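Local atomic coordinates of O-methyltransferase family 2 (Planctopirus limnophila, PDB entry 5I2H), a protein that probably transfers a methyl group from S-adenosyl-L-methionine to a hydroxyl of its acceptor, and binds the flavone apigenin in this crystal. Residues Val6-Ala9 with Leu10-Pro13; Thr30-Leu33 with Ala34-Ala38; Ala158-Leu161 with Thr162-Ala166. One frame throughout, in Å; residues are numbered along the deposited sequence. Where two conformers were deposited one is given.

Contact 1 of 3, residues Val6-Ala9 with Leu10-Pro13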
# COMPACT_ATOMS: atom_id res chain seq x y z
N VAL A 6 -26.44 21.77 18.77
CA VAL A 6 -26.60 20.34 18.58
C VAL A 6 -25.74 19.90 17.39
O VAL A 6 -25.92 20.38 16.27
CB VAL A 6 -28.08 19.93 18.37
CG1 VAL A 6 -28.18 18.43 18.05
CG2 VAL A 6 -28.89 20.19 19.63
N LYS A 7 -24.79 19.00 17.66
CA LYS A 7 -23.96 18.40 16.62
C LYS A 7 -24.82 17.51 15.73
O LYS A 7 -25.52 16.62 16.22
CB LYS A 7 -22.84 17.60 17.27
CG LYS A 7 -21.87 16.98 16.28
CD LYS A 7 -20.70 16.29 17.00
CE LYS A 7 -19.77 15.66 15.95
NZ LYS A 7 -19.18 16.74 15.10
N ASP A 8 -24.75 17.75 14.42
CA ASP A 8 -25.57 17.05 13.43
C ASP A 8 -24.92 15.72 13.06
O ASP A 8 -23.87 15.70 12.42
CB ASP A 8 -25.72 17.94 12.20
CG ASP A 8 -26.68 17.37 11.15
OD1 ASP A 8 -27.11 16.20 11.22
OD2 ASP A 8 -27.04 18.16 10.24
N ALA A 9 -25.53 14.59 13.46
CA ALA A 9 -24.98 13.27 13.14
C ALA A 9 -25.63 12.66 11.91
O ALA A 9 -25.31 11.50 11.56
CB ALA A 9 -25.14 12.31 14.34
N LEU A 10 -26.52 13.40 11.22
CA LEU A 10 -27.23 12.87 10.06
C LEU A 10 -26.73 13.42 8.74
O LEU A 10 -26.97 12.79 7.69
CB LEU A 10 -28.73 13.15 10.16
CG LEU A 10 -29.41 12.42 11.34
CD1 LEU A 10 -30.86 12.83 11.44
CD2 LEU A 10 -29.28 10.88 11.22
N ARG A 11 -26.07 14.57 8.74
CA ARG A 11 -25.59 15.13 7.49
C ARG A 11 -24.53 14.21 6.89
O ARG A 11 -23.60 13.78 7.59
CB ARG A 11 -25.02 16.52 7.72
CG ARG A 11 -24.49 17.16 6.44
CD ARG A 11 -25.31 18.38 6.04
NE ARG A 11 -24.95 19.57 6.81
CZ ARG A 11 -24.27 20.61 6.32
NH1 ARG A 11 -24.01 21.65 7.10
NH2 ARG A 11 -23.87 20.61 5.06
N PHE A 12 -24.67 13.91 5.60
CA PHE A 12 -23.69 13.06 4.93
C PHE A 12 -22.36 13.80 4.80
O PHE A 12 -22.34 15.01 4.62
CB PHE A 12 -24.17 12.65 3.54
CG PHE A 12 -25.46 11.90 3.53
CD1 PHE A 12 -25.69 10.85 4.41
CD2 PHE A 12 -26.46 12.27 2.65
CE1 PHE A 12 -26.90 10.15 4.39
CE2 PHE A 12 -27.67 11.60 2.62
CZ PHE A 12 -27.89 10.53 3.49
N PRO A 13 -21.23 13.10 4.89
CA PRO A 13 -19.95 13.80 4.70
C PRO A 13 -19.85 14.32 3.28
O PRO A 13 -20.43 13.74 2.34
CB PRO A 13 -18.91 12.71 4.99
CG PRO A 13 -19.60 11.47 5.04
CD PRO A 13 -21.07 11.69 5.25
O HOH W 1 -22.97 14.15 10.11
O HOH W 2 -25.56 20.35 9.70

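Contact 2 of 3, residues Thr30-Leu33 with Ala34-Ala38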
# COMPACT_ATOMS: atom_id res chain seq x y z
N THR A 30 3.01 -4.77 1.30
CA THR A 30 4.46 -4.97 1.35
C THR A 30 4.82 -6.10 2.31
O THR A 30 5.61 -6.99 1.99
CB THR A 30 5.13 -3.68 1.82
OG1 THR A 30 4.67 -2.61 1.00
CG2 THR A 30 6.66 -3.80 1.79
N GLU A 31 4.25 -6.06 3.51
CA GLU A 31 4.60 -7.04 4.53
C GLU A 31 4.16 -8.45 4.15
O GLU A 31 4.90 -9.42 4.37
CB GLU A 31 3.98 -6.63 5.86
CG GLU A 31 4.66 -5.37 6.42
CD GLU A 31 3.78 -4.62 7.44
OE1 GLU A 31 2.75 -5.16 7.88
OE2 GLU A 31 4.14 -3.49 7.83
N LEU A 32 2.97 -8.61 3.58
CA LEU A 32 2.55 -9.96 3.21
C LEU A 32 3.41 -10.50 2.07
O LEU A 32 3.73 -11.69 2.04
CB LEU A 32 1.07 -9.99 2.84
CG LEU A 32 0.55 -11.43 2.56
CD1 LEU A 32 0.66 -12.34 3.78
CD2 LEU A 32 -0.89 -11.40 2.16
N LEU A 33 3.79 -9.63 1.12
CA LEU A 33 4.69 -10.05 0.04
C LEU A 33 6.03 -10.52 0.60
O LEU A 33 6.50 -11.62 0.27
CB LEU A 33 4.90 -8.91 -0.97
CG LEU A 33 3.73 -8.76 -1.93
CD1 LEU A 33 3.86 -7.41 -2.65
CD2 LEU A 33 3.64 -9.93 -2.92
N ALA A 34 6.64 -9.69 1.47
CA ALA A 34 7.95 -10.05 2.02
C ALA A 34 7.85 -11.28 2.92
O ALA A 34 8.73 -12.15 2.88
CB ALA A 34 8.55 -8.86 2.79
N ALA A 35 6.80 -11.37 3.75
CA ALA A 35 6.61 -12.56 4.58
C ALA A 35 6.48 -13.81 3.72
O ALA A 35 7.06 -14.86 4.02
CB ALA A 35 5.37 -12.40 5.47
N SER A 36 5.71 -13.71 2.63
CA SER A 36 5.40 -14.90 1.83
C SER A 36 6.59 -15.34 1.00
O SER A 36 6.83 -16.56 0.84
CB SER A 36 4.21 -14.61 0.94
OG SER A 36 3.11 -14.30 1.75
N VAL A 37 7.35 -14.39 0.45
CA VAL A 37 8.52 -14.75 -0.35
C VAL A 37 9.68 -15.19 0.53
O VAL A 37 10.28 -16.26 0.32
CB VAL A 37 8.95 -13.55 -1.23
CG1 VAL A 37 10.34 -13.80 -1.89
CG2 VAL A 37 7.90 -13.24 -2.26
N ALA A 38 10.03 -14.36 1.53
CA ALA A 38 11.33 -14.52 2.18
C ALA A 38 11.29 -15.36 3.45
O ALA A 38 12.33 -15.90 3.84
CB ALA A 38 11.94 -13.16 2.50

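Contact 3 of 3, residues Ala158-Leu161 with Thr162-Ala166. With AGI (5,7-dihydroxy-2-(4-hydroxyphenyl)-4H-chromen-4-one), chain C.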
# COMPACT_ATOMS: atom_id res chain seq x y z
N ALA A 158 -7.45 3.93 26.29
CA ALA A 158 -8.80 3.66 25.78
C ALA A 158 -9.38 4.88 25.08
O ALA A 158 -10.00 4.76 24.02
CB ALA A 158 -9.72 3.19 26.91
N ARG A 159 -9.22 6.08 25.68
CA ARG A 159 -9.72 7.30 25.04
C ARG A 159 -9.07 7.50 23.68
O ARG A 159 -9.75 7.75 22.68
CB ARG A 159 -9.48 8.53 25.91
CG ARG A 159 -10.04 9.80 25.26
CD ARG A 159 -9.66 11.09 25.95
NE ARG A 159 -8.24 11.38 25.80
CZ ARG A 159 -7.34 11.21 26.76
NH1 ARG A 159 -6.06 11.47 26.54
NH2 ARG A 159 -7.73 10.77 27.96
N PHE A 160 -7.74 7.42 23.65
CA PHE A 160 -7.01 7.63 22.40
C PHE A 160 -7.51 6.69 21.30
O PHE A 160 -7.81 7.12 20.17
CB PHE A 160 -5.50 7.45 22.67
CG PHE A 160 -4.63 7.52 21.44
CD1 PHE A 160 -4.22 8.76 20.95
CD2 PHE A 160 -4.22 6.37 20.79
CE1 PHE A 160 -3.42 8.86 19.81
CE2 PHE A 160 -3.41 6.44 19.65
CZ PHE A 160 -3.01 7.69 19.15
N LEU A 161 -7.66 5.40 21.64
CA LEU A 161 -8.14 4.46 20.64
C LEU A 161 -9.59 4.74 20.28
O LEU A 161 -9.95 4.73 19.10
CB LEU A 161 -7.97 3.03 21.14
CG LEU A 161 -8.55 1.98 20.18
CD1 LEU A 161 -7.99 2.19 18.75
CD2 LEU A 161 -8.27 0.55 20.68
N THR A 162 -10.45 5.01 21.27
CA THR A 162 -11.84 5.29 20.95
C THR A 162 -11.98 6.52 20.06
O THR A 162 -12.74 6.50 19.08
CB THR A 162 -12.67 5.44 22.24
OG1 THR A 162 -12.59 4.20 22.95
CG2 THR A 162 -14.17 5.72 21.93
N LEU A 163 -11.26 7.60 20.38
CA LEU A 163 -11.36 8.81 19.55
C LEU A 163 -10.78 8.59 18.16
O LEU A 163 -11.20 9.26 17.22
CB LEU A 163 -10.69 9.99 20.24
CG LEU A 163 -11.49 10.50 21.46
CD1 LEU A 163 -10.65 11.54 22.24
CD2 LEU A 163 -12.88 11.07 21.03
N SER A 164 -9.83 7.67 18.01
CA SER A 164 -9.30 7.39 16.68
C SER A 164 -10.31 6.64 15.82
O SER A 164 -10.51 6.98 14.65
CB SER A 164 -8.01 6.60 16.80
OG SER A 164 -7.05 7.40 17.49
N LEU A 165 -10.95 5.62 16.38
CA LEU A 165 -12.01 4.96 15.62
C LEU A 165 -13.24 5.85 15.42
O LEU A 165 -14.02 5.62 14.49
CB LEU A 165 -12.42 3.65 16.30
CG LEU A 165 -11.25 2.67 16.53
CD1 LEU A 165 -11.72 1.30 16.97
CD2 LEU A 165 -10.32 2.54 15.34
N ALA A 166 -13.43 6.87 16.26
CA ALA A 166 -14.62 7.70 16.14
C ALA A 166 -14.63 8.47 14.83
O ALA A 166 -15.72 8.75 14.29
CB ALA A 166 -14.72 8.66 17.32
CAG AGI C . -6.19 -0.85 17.29
CAE AGI C . -4.96 -0.55 17.87
CAM AGI C . -4.57 -1.23 19.02
OAB AGI C . -3.36 -0.93 19.57
CAF AGI C . -5.42 -2.20 19.60
CAH AGI C . -6.65 -2.50 19.01
CAP AGI C . -7.03 -1.81 17.86
CAQ AGI C . -8.31 -2.04 17.14
OAL AGI C . -8.33 -1.46 15.89
CAJ AGI C . -9.41 -2.75 17.65
CAR AGI C . -10.58 -2.90 16.87
OAA AGI C . -11.57 -3.51 17.32
CAT AGI C . -10.62 -2.26 15.50
CAS AGI C . -9.40 -1.54 15.05
CAK AGI C . -9.35 -0.93 13.81
CAN AGI C . -10.44 -1.01 12.96
OAC AGI C . -10.33 -0.38 11.76
CAI AGI C . -11.62 -1.67 13.31
CAO AGI C . -11.77 -2.31 14.53
OAD AGI C . -12.93 -2.93 14.80

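Contact 1 of 3, residues Val6-Ala9 with Leu10-Pro13
Asp8 OD1 is gripped by two backbone N-H groups, those of Leu10 and Arg11, in an Asx turn that bends the N-terminal loop before helix 18-24. The bond from Leu10 N to Asp8 OD1, 2.9 Å long, is the straighter of the two and reaches the oxygen on its anti side, 28° out of the carboxylate plane. Arg11 N lies 3.1 Å from the same OD1 and comes from well above the plane, 60° out of it, on the face that Leu10 N also uses. Aspartate suits this place because its short side chain can bring an oxygen back to the next backbone amides, standing in for the carbonyl of an ordinary turn. With CG anti to the backbone N (chi1 -174°), the carboxylate swings forward over the bend. Its other oxygen, OD2, rests 3.6 Å from Arg11 CB. The opposite charges of Asp8 and Arg11 stay beyond salt-bridge range; a water joins OD2 to NE, a link that rests on one of two Arg11 conformers and is to that extent doubtful. The apolar residues of the bend face the protein body: Ala9 packs on Ala213 and Leu10 on Gln216 of helix 209-217, while Leu10 also meets Ala177 of helix 154-179. Gln216 adds side-chain hydrogen bonds to Lys7 O and Ala9 N, and farther along Pro13 touches Phe104 of the second subunit. A small alanine fits the buried point of the turn, and the larger leucine spans the two helices. A second water bridges two carbonyl oxygens that cannot bond each other, donating to Asp8 O at 2.9 Å and to Arg11 O at 2.6 Å.

Contact 2 of 3, residues Thr30-Leu33 with Ala34-Ala38
Ser36 and Leu32 meet one turn apart on helix 26-39, in the dimerisation domain of the helix-turn-helix clan, and theirs is the tight side of this contact. The serine hydroxyl folds back on its own helix and donates to Leu32 O at 2.7 Å, beside the regular bond from Ser36 N to the same oxygen at 2.9 Å. The two donors reach Leu32 O from opposite faces of the carbonyl plane, the N-H tilted 32° from it. OG can do this because it stands beside the backbone N and anti to the carbonyl carbon (chi1 -61°). A buried hydroxyl is thus satisfied within its own helix, which makes serine a small and acceptable guest in an apolar core. Leu32 CD1 curls in to 3.7 Å from that OG, and both residues press on Leu70 and Leu74 of helix 64-76. Round the helix from them, Ala35 CB sits 3.2 Å from Glu31 O; a bare methyl suits the seam with helix 117-128, where Ala35 packs on Val123.

The looser part is at Glu31, which is partly exposed. It points away from the following turn, and its side chain comes no nearer than 5.9 Å; the chain lies along Thr119 and Leu122 of helix 117-128, and OE2 takes a hydrogen bond from Asn27. A third face, also buried, meets the second subunit: Thr30 OG1 bonds to Phe24 O and Asn27 N there, and Leu33 packs on Leu23 of that subunit. Toward its end the helix widens into a pi-type turn at 35-38. Just there Val37 lays one branch against the preceding turn, its CG2 lying 3.3 Å from Leu33 O.

Contact 3 of 3, residues Ala158-Leu161 with Thr162-Ala166
Leu161 and Leu165, one turn apart on helix 154-179, make one apolar contact: Leu161 CD1 lies 4.0 Å from Leu165 CG as the two side chains cross at a slant. They form a greasy wall of the apigenin pocket, well matched to a flat aromatic guest. Leu161 CD1 touches the hydroxyphenyl ring at CAG, 3.8 Å away, and Leu165 CD2 meets the chromenone at CAK, at 3.9 Å. Shortening Leu165 to an alanine is likely to open a gap beside the chromenone and leave Leu161 CD1 without the leucine it leans on. Arg159 CG lies 3.5 Å from Leu163 CD1, while its guanidinium pairs with Asp156.

Besides the backbone bonds, two hydroxyls fold back on the helix. Thr162 OG1 donates to Ala158 O at 2.9 Å, from the opposite face of the carbonyl to Thr162 N. Ser164 OG does the same to Phe160 O at 2.8 Å; it stands beside the backbone N (chi1 -62°), which turns it back to the carbonyl, and lies over the Phe160 ring centre, 4.2 Å above its plane.

Thr162 packs on Val231 and Ile234 of helix 229-241, while Phe160 and Ser164 meet Leu112 of the second subunit, and Leu165 its Tyr109.

Contact 2 is buried in the core, while contacts 1 and 3 are only partly buried. Contact 1 is a loop, so charge and water do much of its work, and its bend rests on helix 154-179, the helix that carries contact 3. Contact 3 lines a ligand pocket. In both helical contacts a serine hydroxyl bonds back to a carbonyl four residues earlier, but one faces helices of its own chain and the other reaches the second subunit. All three touch that subunit. Contacts 1 and 3 come within about 8 Å at their nearest atoms, whereas contacts 1 and 2 lie on opposite sides of the chain's centre.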